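Local coordinates for protein branched-chain alpha-ketoacid decarboxylase (Lactococcus lactis, PDB 2VBF) that probably decarboxylates branched-chain and aromatic alpha-keto acids to aldehydes, using thiamine diphosphate and a magnesium ion as cofactors, at residues Y30-L35 with D56-R61; G39-F44 with R84-A89; E368-S373 with R523-F528; S378-W383 with A554-K559. All blocks are in the same frame, centred on the assembly; numbering follows the deposited sequence.

Contact 1. Residues Y30-L35 with D56-R61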
# COMPACT_ATOMS: atom_id res chain seq x y z
N TYR A 30 -14.58 -25.91 -0.62
CA TYR A 30 -13.54 -26.61 0.15
C TYR A 30 -12.69 -25.63 0.96
O TYR A 30 -12.50 -25.79 2.18
CB TYR A 30 -12.66 -27.44 -0.78
CG TYR A 30 -11.76 -28.43 -0.07
CD1 TYR A 30 -12.13 -29.76 0.05
CD2 TYR A 30 -10.53 -28.05 0.46
CE1 TYR A 30 -11.32 -30.68 0.69
CE2 TYR A 30 -9.71 -28.96 1.11
CZ TYR A 30 -10.12 -30.28 1.22
OH TYR A 30 -9.32 -31.21 1.86
N LEU A 31 -12.21 -24.59 0.27
CA LEU A 31 -11.42 -23.53 0.90
C LEU A 31 -12.19 -22.85 2.02
O LEU A 31 -11.67 -22.70 3.13
CB LEU A 31 -10.96 -22.53 -0.15
CG LEU A 31 -10.11 -21.34 0.29
CD1 LEU A 31 -8.96 -21.80 1.18
CD2 LEU A 31 -9.58 -20.60 -0.94
N LEU A 32 -13.45 -22.48 1.75
CA LEU A 32 -14.25 -21.78 2.73
C LEU A 32 -14.57 -22.70 3.93
O LEU A 32 -14.59 -22.24 5.08
CB LEU A 32 -15.51 -21.19 2.08
CG LEU A 32 -15.25 -20.04 1.08
CD1 LEU A 32 -16.51 -19.66 0.33
CD2 LEU A 32 -14.67 -18.83 1.80
N ASP A 33 -14.78 -23.99 3.68
CA ASP A 33 -14.98 -24.95 4.76
C ASP A 33 -13.75 -25.01 5.67
O ASP A 33 -13.88 -24.97 6.90
CB ASP A 33 -15.30 -26.34 4.22
CG ASP A 33 -16.79 -26.54 3.90
OD1 ASP A 33 -17.61 -25.67 4.21
OD2 ASP A 33 -17.13 -27.60 3.34
N ARG A 34 -12.56 -25.07 5.07
CA ARG A 34 -11.32 -25.11 5.84
C ARG A 34 -11.10 -23.82 6.63
O ARG A 34 -10.68 -23.88 7.78
CB ARG A 34 -10.11 -25.36 4.94
CG ARG A 34 -10.03 -26.78 4.35
CD ARG A 34 -10.14 -27.87 5.42
NE ARG A 34 -9.52 -29.12 5.01
CZ ARG A 34 -9.52 -30.24 5.74
NH1 ARG A 34 -10.14 -30.29 6.91
NH2 ARG A 34 -8.91 -31.33 5.30
N LEU A 35 -11.40 -22.67 6.03
CA LEU A 35 -11.32 -21.40 6.75
C LEU A 35 -12.28 -21.38 7.95
O LEU A 35 -11.91 -20.94 9.03
CB LEU A 35 -11.58 -20.20 5.82
CG LEU A 35 -10.58 -20.03 4.67
CD1 LEU A 35 -10.99 -18.78 3.87
CD2 LEU A 35 -9.12 -19.94 5.15
N ASP A 56 -18.84 -14.47 -4.73
CA ASP A 56 -20.23 -14.93 -4.68
C ASP A 56 -20.36 -16.05 -3.66
O ASP A 56 -21.34 -16.11 -2.92
CB ASP A 56 -20.70 -15.45 -6.04
CG ASP A 56 -20.86 -14.35 -7.08
OD1 ASP A 56 -21.08 -13.18 -6.71
OD2 ASP A 56 -20.78 -14.69 -8.28
N GLN A 57 -19.37 -16.93 -3.63
CA GLN A 57 -19.39 -18.08 -2.70
C GLN A 57 -19.28 -17.65 -1.26
O GLN A 57 -19.91 -18.24 -0.38
CB GLN A 57 -18.29 -19.09 -3.06
CG GLN A 57 -18.43 -19.63 -4.48
CD GLN A 57 -17.35 -20.61 -4.86
OE1 GLN A 57 -16.18 -20.24 -4.98
NE2 GLN A 57 -17.73 -21.85 -5.11
N ILE A 58 -18.47 -16.61 -1.02
CA ILE A 58 -18.34 -16.04 0.32
C ILE A 58 -19.67 -15.42 0.75
O ILE A 58 -20.09 -15.62 1.89
CB ILE A 58 -17.25 -14.95 0.40
CG1 ILE A 58 -15.88 -15.53 0.06
CG2 ILE A 58 -17.26 -14.32 1.81
CD1 ILE A 58 -14.73 -14.51 -0.00
N ILE A 59 -20.30 -14.68 -0.15
CA ILE A 59 -21.56 -14.01 0.15
C ILE A 59 -22.63 -15.05 0.49
O ILE A 59 -23.43 -14.85 1.41
CB ILE A 59 -22.06 -13.12 -1.03
CG1 ILE A 59 -21.11 -11.93 -1.26
CG2 ILE A 59 -23.49 -12.62 -0.76
CD1 ILE A 59 -20.95 -11.01 -0.08
N SER A 60 -22.62 -16.16 -0.23
CA SER A 60 -23.63 -17.22 -0.05
C SER A 60 -23.50 -18.01 1.26
O SER A 60 -24.46 -18.63 1.68
CB SER A 60 -23.59 -18.19 -1.23
OG SER A 60 -24.04 -17.55 -2.41
N ARG A 61 -22.33 -17.98 1.89
CA ARG A 61 -22.11 -18.70 3.16
C ARG A 61 -23.01 -18.17 4.27
O ARG A 61 -23.10 -16.96 4.44
CB ARG A 61 -20.68 -18.53 3.67
CG ARG A 61 -19.55 -18.99 2.77
CD ARG A 61 -19.41 -20.50 2.69
NE ARG A 61 -19.08 -21.13 3.97
CZ ARG A 61 -18.60 -22.38 4.08
NH1 ARG A 61 -18.38 -23.11 2.99
NH2 ARG A 61 -18.33 -22.88 5.27

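Contact 2. Residues G39-F44 with R84-A89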
# COMPACT_ATOMS: atom_id res chain seq x y z
N GLY A 39 -11.80 -21.18 12.45
CA GLY A 39 -12.49 -20.22 13.31
C GLY A 39 -12.73 -18.86 12.67
O GLY A 39 -13.18 -17.94 13.36
N ILE A 40 -12.44 -18.75 11.38
CA ILE A 40 -12.64 -17.50 10.64
C ILE A 40 -14.12 -17.35 10.29
O ILE A 40 -14.71 -18.23 9.66
CB ILE A 40 -11.75 -17.44 9.36
CG1 ILE A 40 -10.26 -17.56 9.72
CG2 ILE A 40 -11.98 -16.12 8.59
CD1 ILE A 40 -9.34 -17.86 8.53
N GLU A 41 -14.68 -16.22 10.69
CA GLU A 41 -16.10 -15.91 10.48
C GLU A 41 -16.32 -14.68 9.60
O GLU A 41 -17.46 -14.33 9.27
CB GLU A 41 -16.77 -15.73 11.85
CG GLU A 41 -16.79 -17.03 12.67
CD GLU A 41 -17.21 -16.82 14.12
OE1 GLU A 41 -17.61 -15.71 14.51
OE2 GLU A 41 -17.12 -17.79 14.89
N GLU A 42 -15.22 -14.03 9.21
CA GLU A 42 -15.25 -12.81 8.42
C GLU A 42 -14.05 -12.83 7.50
O GLU A 42 -12.98 -13.23 7.94
CB GLU A 42 -15.16 -11.57 9.33
CG GLU A 42 -16.47 -11.14 10.01
CD GLU A 42 -16.75 -11.83 11.34
OE1 GLU A 42 -15.86 -12.45 11.95
OE2 GLU A 42 -17.91 -11.71 11.80
N ILE A 43 -14.23 -12.41 6.25
CA ILE A 43 -13.12 -12.29 5.28
C ILE A 43 -13.06 -10.85 4.80
O ILE A 43 -14.07 -10.27 4.40
CB ILE A 43 -13.28 -13.25 4.08
CG1 ILE A 43 -13.29 -14.69 4.58
CG2 ILE A 43 -12.18 -13.04 3.03
CD1 ILE A 43 -13.37 -15.77 3.51
N PHE A 44 -11.85 -10.30 4.85
CA PHE A 44 -11.62 -8.92 4.41
C PHE A 44 -11.10 -8.86 2.98
O PHE A 44 -10.86 -9.89 2.36
CB PHE A 44 -10.68 -8.23 5.39
CG PHE A 44 -11.17 -8.28 6.80
CD1 PHE A 44 -12.18 -7.41 7.22
CD2 PHE A 44 -10.68 -9.21 7.70
CE1 PHE A 44 -12.67 -7.47 8.53
CE2 PHE A 44 -11.16 -9.27 9.01
CZ PHE A 44 -12.15 -8.39 9.42
N ARG A 84 -4.82 -11.47 15.55
CA ARG A 84 -4.34 -11.30 16.91
C ARG A 84 -5.39 -11.69 17.97
O ARG A 84 -5.02 -12.09 19.06
CB ARG A 84 -3.85 -9.88 17.15
CG ARG A 84 -2.55 -9.64 16.43
CD ARG A 84 -2.14 -8.19 16.50
NE ARG A 84 -0.93 -7.90 15.73
CZ ARG A 84 0.21 -7.42 16.22
NH1 ARG A 84 0.36 -7.24 17.51
NH2 ARG A 84 1.21 -7.14 15.40
N THR A 85 -6.67 -11.54 17.63
CA THR A 85 -7.75 -11.79 18.57
C THR A 85 -8.50 -13.10 18.30
O THR A 85 -8.75 -13.87 19.25
CB THR A 85 -8.69 -10.58 18.58
OG1 THR A 85 -8.02 -9.49 19.23
CG2 THR A 85 -9.99 -10.87 19.33
N LYS A 86 -8.81 -13.35 17.03
CA LYS A 86 -9.52 -14.57 16.59
C LYS A 86 -8.59 -15.77 16.50
O LYS A 86 -9.05 -16.92 16.58
CB LYS A 86 -10.19 -14.33 15.23
CG LYS A 86 -11.43 -15.21 14.97
CD LYS A 86 -12.67 -14.59 15.61
CE LYS A 86 -13.94 -15.36 15.31
NZ LYS A 86 -15.08 -14.79 16.05
N LYS A 87 -7.28 -15.51 16.33
CA LYS A 87 -6.22 -16.52 16.26
C LYS A 87 -6.15 -17.23 14.88
O LYS A 87 -5.43 -18.23 14.70
CB LYS A 87 -6.29 -17.50 17.45
CG LYS A 87 -6.35 -16.80 18.82
CD LYS A 87 -5.19 -15.82 19.04
CE LYS A 87 -5.27 -15.11 20.38
NZ LYS A 87 -4.10 -14.25 20.60
N ALA A 88 -6.88 -16.67 13.93
CA ALA A 88 -6.75 -16.98 12.51
C ALA A 88 -7.45 -15.87 11.74
O ALA A 88 -8.37 -15.25 12.26
CB ALA A 88 -7.37 -18.36 12.17
N ALA A 89 -7.02 -15.63 10.50
CA ALA A 89 -7.69 -14.63 9.66
C ALA A 89 -7.50 -14.91 8.18
O ALA A 89 -6.62 -15.66 7.79
CB ALA A 89 -7.18 -13.24 9.99
O HOH W 1 -15.99 -12.47 14.70

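Contact 3. Residues E368-S373 with R523-F528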
# COMPACT_ATOMS: atom_id res chain seq x y z
N GLU A 368 -2.59 3.41 41.70
CA GLU A 368 -3.10 4.03 40.48
C GLU A 368 -4.30 4.93 40.76
O GLU A 368 -5.38 4.46 41.14
CB GLU A 368 -3.49 2.97 39.45
CG GLU A 368 -2.29 2.28 38.83
CD GLU A 368 -2.68 1.07 38.01
OE1 GLU A 368 -3.83 1.04 37.51
OE2 GLU A 368 -1.83 0.16 37.87
N GLU A 369 -4.11 6.23 40.53
CA GLU A 369 -5.15 7.21 40.71
C GLU A 369 -4.94 8.36 39.73
O GLU A 369 -3.80 8.73 39.43
CB GLU A 369 -5.14 7.72 42.16
CG GLU A 369 -6.17 8.79 42.48
CD GLU A 369 -7.59 8.32 42.25
OE1 GLU A 369 -8.07 8.39 41.10
OE2 GLU A 369 -8.24 7.90 43.23
N PHE A 370 -6.04 8.92 39.23
CA PHE A 370 -5.97 10.12 38.40
C PHE A 370 -7.08 11.08 38.79
O PHE A 370 -8.26 10.75 38.66
CB PHE A 370 -6.10 9.79 36.90
CG PHE A 370 -5.89 10.99 36.02
CD1 PHE A 370 -6.97 11.70 35.50
CD2 PHE A 370 -4.61 11.44 35.74
CE1 PHE A 370 -6.76 12.82 34.70
CE2 PHE A 370 -4.40 12.56 34.93
CZ PHE A 370 -5.48 13.25 34.42
N ILE A 371 -6.68 12.24 39.28
CA ILE A 371 -7.61 13.31 39.62
C ILE A 371 -7.39 14.41 38.60
O ILE A 371 -6.34 15.04 38.60
CB ILE A 371 -7.34 13.89 41.03
CG1 ILE A 371 -7.22 12.78 42.10
CG2 ILE A 371 -8.45 14.87 41.41
CD1 ILE A 371 -8.53 12.11 42.43
N PRO A 372 -8.38 14.65 37.71
CA PRO A 372 -8.15 15.67 36.68
C PRO A 372 -8.16 17.09 37.22
O PRO A 372 -8.75 17.36 38.27
CB PRO A 372 -9.32 15.46 35.72
CG PRO A 372 -10.39 14.84 36.54
CD PRO A 372 -9.70 14.03 37.60
N SER A 373 -7.47 17.98 36.50
CA SER A 373 -7.55 19.42 36.72
C SER A 373 -7.99 20.08 35.42
O SER A 373 -8.28 19.39 34.43
CB SER A 373 -6.18 19.96 37.14
OG SER A 373 -5.27 19.98 36.06
N ARG A 523 -9.17 19.18 24.94
CA ARG A 523 -7.95 19.96 25.18
C ARG A 523 -7.41 19.89 26.61
O ARG A 523 -6.20 20.08 26.82
CB ARG A 523 -8.19 21.43 24.80
CG ARG A 523 -8.47 21.64 23.31
CD ARG A 523 -8.79 23.10 23.00
NE ARG A 523 -9.09 23.32 21.58
CZ ARG A 523 -8.18 23.54 20.63
NH1 ARG A 523 -6.88 23.57 20.92
NH2 ARG A 523 -8.57 23.73 19.37
N THR A 524 -8.27 19.62 27.59
CA THR A 524 -7.88 19.66 29.00
C THR A 524 -8.09 18.30 29.66
O THR A 524 -8.77 17.42 29.12
CB THR A 524 -8.71 20.72 29.79
OG1 THR A 524 -10.06 20.27 29.91
CG2 THR A 524 -8.68 22.09 29.09
N GLU A 525 -7.51 18.12 30.84
CA GLU A 525 -7.67 16.88 31.59
C GLU A 525 -9.12 16.63 31.97
O GLU A 525 -9.58 15.50 31.91
CB GLU A 525 -6.81 16.86 32.85
CG GLU A 525 -5.31 17.04 32.63
CD GLU A 525 -4.52 17.00 33.93
OE1 GLU A 525 -5.16 16.96 35.01
OE2 GLU A 525 -3.28 17.00 33.88
N ASN A 526 -9.83 17.67 32.39
CA ASN A 526 -11.25 17.54 32.76
C ASN A 526 -12.10 17.05 31.60
O ASN A 526 -12.97 16.20 31.76
CB ASN A 526 -11.83 18.88 33.24
CG ASN A 526 -11.45 19.22 34.66
OD1 ASN A 526 -11.28 18.34 35.50
ND2 ASN A 526 -11.33 20.52 34.94
N GLU A 527 -11.85 17.64 30.43
CA GLU A 527 -12.55 17.25 29.22
C GLU A 527 -12.25 15.80 28.87
O GLU A 527 -13.16 15.07 28.47
CB GLU A 527 -12.16 18.16 28.06
CG GLU A 527 -12.82 19.53 28.12
CD GLU A 527 -12.13 20.56 27.26
OE1 GLU A 527 -11.22 20.19 26.50
OE2 GLU A 527 -12.50 21.76 27.35
N PHE A 528 -11.00 15.38 29.03
CA PHE A 528 -10.62 14.00 28.73
C PHE A 528 -11.37 12.99 29.60
O PHE A 528 -11.95 12.03 29.09
CB PHE A 528 -9.12 13.77 28.88
CG PHE A 528 -8.72 12.37 28.56
CD1 PHE A 528 -8.60 11.96 27.24
CD2 PHE A 528 -8.52 11.43 29.57
CE1 PHE A 528 -8.27 10.64 26.93
CE2 PHE A 528 -8.19 10.13 29.26
CZ PHE A 528 -8.06 9.74 27.94

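Contact 4. Residues S378-W383 with A554-K559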
# COMPACT_ATOMS: atom_id res chain seq x y z
N SER A 378 -1.40 16.88 28.80
CA SER A 378 0.00 16.57 28.58
C SER A 378 0.13 15.06 28.40
O SER A 378 -0.72 14.29 28.88
CB SER A 378 0.86 17.04 29.75
OG SER A 378 0.56 16.30 30.92
N GLN A 379 1.20 14.65 27.74
CA GLN A 379 1.40 13.23 27.43
C GLN A 379 1.46 12.36 28.68
O GLN A 379 0.72 11.40 28.79
CB GLN A 379 2.66 13.04 26.59
CG GLN A 379 2.52 13.49 25.15
CD GLN A 379 1.91 12.44 24.24
OE1 GLN A 379 1.74 11.28 24.64
NE2 GLN A 379 1.58 12.83 23.01
N ASP A 380 2.32 12.71 29.63
CA ASP A 380 2.47 11.88 30.83
C ASP A 380 1.15 11.72 31.61
O ASP A 380 0.80 10.62 32.02
CB ASP A 380 3.58 12.42 31.73
CG ASP A 380 4.96 12.24 31.11
OD1 ASP A 380 5.16 11.27 30.34
OD2 ASP A 380 5.85 13.06 31.40
N ARG A 381 0.42 12.82 31.77
CA ARG A 381 -0.89 12.79 32.43
C ARG A 381 -1.94 12.02 31.63
O ARG A 381 -2.79 11.34 32.21
CB ARG A 381 -1.39 14.21 32.72
CG ARG A 381 -0.51 14.97 33.70
CD ARG A 381 -0.76 14.55 35.14
NE ARG A 381 -2.09 14.96 35.59
CZ ARG A 381 -2.61 14.65 36.78
NH1 ARG A 381 -1.93 13.92 37.64
NH2 ARG A 381 -3.83 15.08 37.09
N LEU A 382 -1.88 12.12 30.30
CA LEU A 382 -2.79 11.38 29.43
C LEU A 382 -2.71 9.89 29.74
O LEU A 382 -3.75 9.24 29.91
CB LEU A 382 -2.47 11.63 27.95
CG LEU A 382 -3.21 10.76 26.93
CD1 LEU A 382 -4.73 10.88 27.02
CD2 LEU A 382 -2.77 11.10 25.50
N TRP A 383 -1.50 9.34 29.79
CA TRP A 383 -1.37 7.87 29.94
C TRP A 383 -1.71 7.44 31.37
O TRP A 383 -2.21 6.34 31.56
CB TRP A 383 -0.00 7.36 29.45
CG TRP A 383 0.21 7.82 28.05
CD1 TRP A 383 1.14 8.70 27.63
CD2 TRP A 383 -0.62 7.52 26.92
NE1 TRP A 383 0.98 8.95 26.29
CE2 TRP A 383 -0.09 8.24 25.83
CE3 TRP A 383 -1.74 6.70 26.72
CZ2 TRP A 383 -0.64 8.16 24.55
CZ3 TRP A 383 -2.29 6.63 25.44
CH2 TRP A 383 -1.74 7.35 24.38
N ALA A 554 6.33 14.78 24.59
CA ALA A 554 6.49 13.33 24.40
C ALA A 554 6.48 12.64 25.77
O ALA A 554 7.01 13.19 26.73
CB ALA A 554 7.78 13.04 23.68
N PRO A 555 5.90 11.43 25.85
CA PRO A 555 5.91 10.70 27.12
C PRO A 555 7.34 10.37 27.54
O PRO A 555 8.21 10.22 26.69
CB PRO A 555 5.12 9.43 26.80
CG PRO A 555 5.26 9.26 25.34
CD PRO A 555 5.27 10.64 24.78
N LYS A 556 7.57 10.29 28.85
CA LYS A 556 8.92 10.07 29.38
C LYS A 556 9.67 8.95 28.68
O LYS A 556 10.85 9.10 28.36
CB LYS A 556 8.86 9.80 30.89
CG LYS A 556 8.56 11.06 31.70
CD LYS A 556 8.58 10.83 33.20
CE LYS A 556 8.44 12.15 33.96
NZ LYS A 556 7.06 12.71 33.91
N LEU A 557 9.00 7.83 28.41
CA LEU A 557 9.68 6.69 27.76
C LEU A 557 10.23 7.09 26.39
O LEU A 557 11.34 6.70 26.03
CB LEU A 557 8.75 5.47 27.63
CG LEU A 557 9.39 4.19 27.05
CD1 LEU A 557 10.62 3.79 27.85
CD2 LEU A 557 8.39 3.03 27.02
N LEU A 558 9.45 7.86 25.63
CA LEU A 558 9.85 8.26 24.27
C LEU A 558 10.94 9.32 24.30
O LEU A 558 11.81 9.36 23.42
CB LEU A 558 8.65 8.75 23.45
CG LEU A 558 8.93 9.26 22.03
CD1 LEU A 558 9.74 8.24 21.23
CD2 LEU A 558 7.63 9.58 21.31
N LYS A 559 10.92 10.19 25.30
CA LYS A 559 11.99 11.18 25.45
C LYS A 559 13.34 10.46 25.52
O LYS A 559 14.32 10.94 24.97
CB LYS A 559 11.77 12.05 26.69
CG LYS A 559 10.61 13.03 26.53
CD LYS A 559 10.54 14.02 27.68
CE LYS A 559 11.64 15.09 27.61
NZ LYS A 559 11.60 15.87 26.34
O HOH W 2 7.48 13.68 29.33

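Contact 1. Residues Y30-L35 with D56-R61
Asp33 OD1 is gripped by both terminal nitrogens of Arg61, at 2.9 Å from NH1 and 3.1 Å from NH2. The grip is end-on, two N-H groups closing on a single oxygen, and that oxygen lies almost in the guanidinium plane. The carboxylate does not lie flat with it: the two planes are 71° apart; NH2 arrives nearly along the C-O axis, NH1 from above the carboxylate plane. Neither bond is straight, as expected when two donors share one acceptor. The other oxygen, OD2, is held by Tyr25 and by a salt bridge to Lys198, and Arg61 NE pairs with Asp63; the ion pair is thus one link in a longer chain of charges.

Leu32 supplies the apolar half. Its CB lies over one face of the guanidinium, 3.6 Å from Arg61 NH1. Arg61 can fold back in this way because its chain bends at both chi2 (-74°) and chi3 (-62°), which also lays its CD 3.8 Å from Leu32 CD1. The same methyl rests against the backbone of Gln57, and Leu32 CD2 meets Ile58 CG1 at 3.9 Å, the two side chains crossing at about a right angle.

Asp56, on the same helix as Ile58, bonds to His489, Gln493 and Tyr495 of the second subunit. Helices 27-37 and 52-60 thus lie side by side on the parallel sheet of the N-terminal domain, with Ile43 of strand 42-45 beneath Leu32 and Ile58, while helix 165-179 packs against Tyr30 and Leu31.

Contact 2. Residues G39-F44 with R84-A89
Lys86 reaches across to Glu41, its NZ 3.1 Å from OE1 in a salt bridge whose hydrogen bond is weak. The lysine sets out with CG anti to the backbone N (chi1 -153°), turns at chi2 (83°) and then runs extended, which carries CE past the carbonyl of Gly39, 3.3 Å from its O. Glu41 is extended beyond CG and meets the lysine at about a right angle. A water that accepts from Lys86 NZ at 2.8 Å also lies 2.8 Å from Glu42 OE1, between the ammonium and a second acid that it does not touch directly. A methionine in place of Lys86 would probably leave Glu41 without its charge partner and this water without its donor.

Below the polar layer, Ile40 has CG1 anti to its carbonyl carbon (chi1 -59°), and the branch continues extended. CG1 therefore packs on Ala88 CB at 3.9 Å, and CD1 reaches the backbone of Ala89, 3.5 Å from its C.

Gly39 closes helix 27-37 with a Schellman motif, its positive phi turning the chain toward strand 42-45. Helix 72-86 ends just before Lys87, which also has positive phi, and strand 89-94 follows. These are two helix-to-strand turns of a parallel alpha/beta domain, side by side where neighbouring strands enter the sheet.

Contact 3. Residues E368-S373 with R523-F528
Glu525 and Ser373 carry this contact, and the glutamate can be followed outward from its backbone. Its CB sits 3.3 Å from Ser373 O. CG is anti to the carbonyl carbon and the chain stays extended, passing the end of the Phe370 ring: CG is 4.2 Å and CD 3.9 Å from Phe370 CZ. Ring and carboxylate planes are 53° apart. At the tip, OE1 takes two bonds from one residue, 2.9 Å from Ser373 N and 3.2 Å from Ser373 OG. The amide comes in on the anti side, 21° out of the carboxylate plane, whereas the hydroxyl stands well above that plane, on the same face. With OG set between its own backbone N and carbonyl carbon (chi1 73°), amide and hydroxyl can converge on this one oxygen; OG also receives a bond from Ala375 N. OE2 points onward to Arg381, whose positive charge probably favours the ionised carboxylate in this buried position.

Asn526 follows on the outer side. Its N makes a weak bond to Ser373 O, and its OD1 approaches Pro372 CB at 3.5 Å, the two side chains crossing at about a right angle.

All this happens at the start of helix 525-537. Thr524 is the N-cap, its OG1 accepting from Glu527 N, while Glu527 OE1 answers with a bond from Thr524 N: a capping box. The linker that precedes helix 379-389 is thus fastened to the first turn of a capped helix in the C-terminal cofactor-binding domain.

Contact 4. Residues S378-W383 with A554-K559
Asp380 holds the start of the facing helix with both carboxylate oxygens. OD1 receives Lys556 N at 3.0 Å through its syn lone pair, with an N-H...O angle of 156°, while OD2 forms a salt bridge with Lys556 NZ at 2.8 Å. The ammonium comes from above the carboxylate plane, where the last bend of the lysine chain (chi4 74°) curls it back over the acid. OD2 also accepts from a water that donates to Ala554 O. A leucine at Asp380 would probably leave the Lys556 amide and ammonium without these partners and cost the water its link between the segments.

Pro555 is the N-cap residue of helix 556-568, and Ser378 that of helix 379-389, so two helices meet here by their first turns. They belong to the alpha/beta domain that carries the diphosphate end of the cofactor, and helix 402-407 touches both of them.

The proline ring fits beside Gln379, the two side chains pointing the same way, with Pro555 CD 3.6 Å from Gln379 OE1. That oxygen accepts from Trp383 NE1 at 3.0 Å and lies 19° out of the indole plane. Gln379 NE2 makes a weak bond to Thr402, a residue that binds thiamine diphosphate, which places this glutamine in the second shell of the cofactor site. Pro555 CB rests 4.1 Å from Trp383 CD1, and Phe449 meets the indole edge-to-face.

How the contacts relate
The four contacts form two pairs. Contacts 1 and 2 alternate along the chain and meet at strand 42-45 of contact 2, whose Ile43 CD1 lies 3.7 Å from Leu32 CD2. Contacts 3 and 4 also interlock, their centres about 14 Å apart, with Arg381 of helix 379-389 joining them through a salt bridge from its NE to Glu525 OE2 at 2.9 Å. The pairs belong to different domains; the centres of contacts 1 and 3 are about 49 Å apart, on opposite sides of the chain's centre. Contact 4 lies nearest the active site, the Gln379 side chain being about 5 Å from thiamine diphosphate and about 7 Å from the magnesium ion.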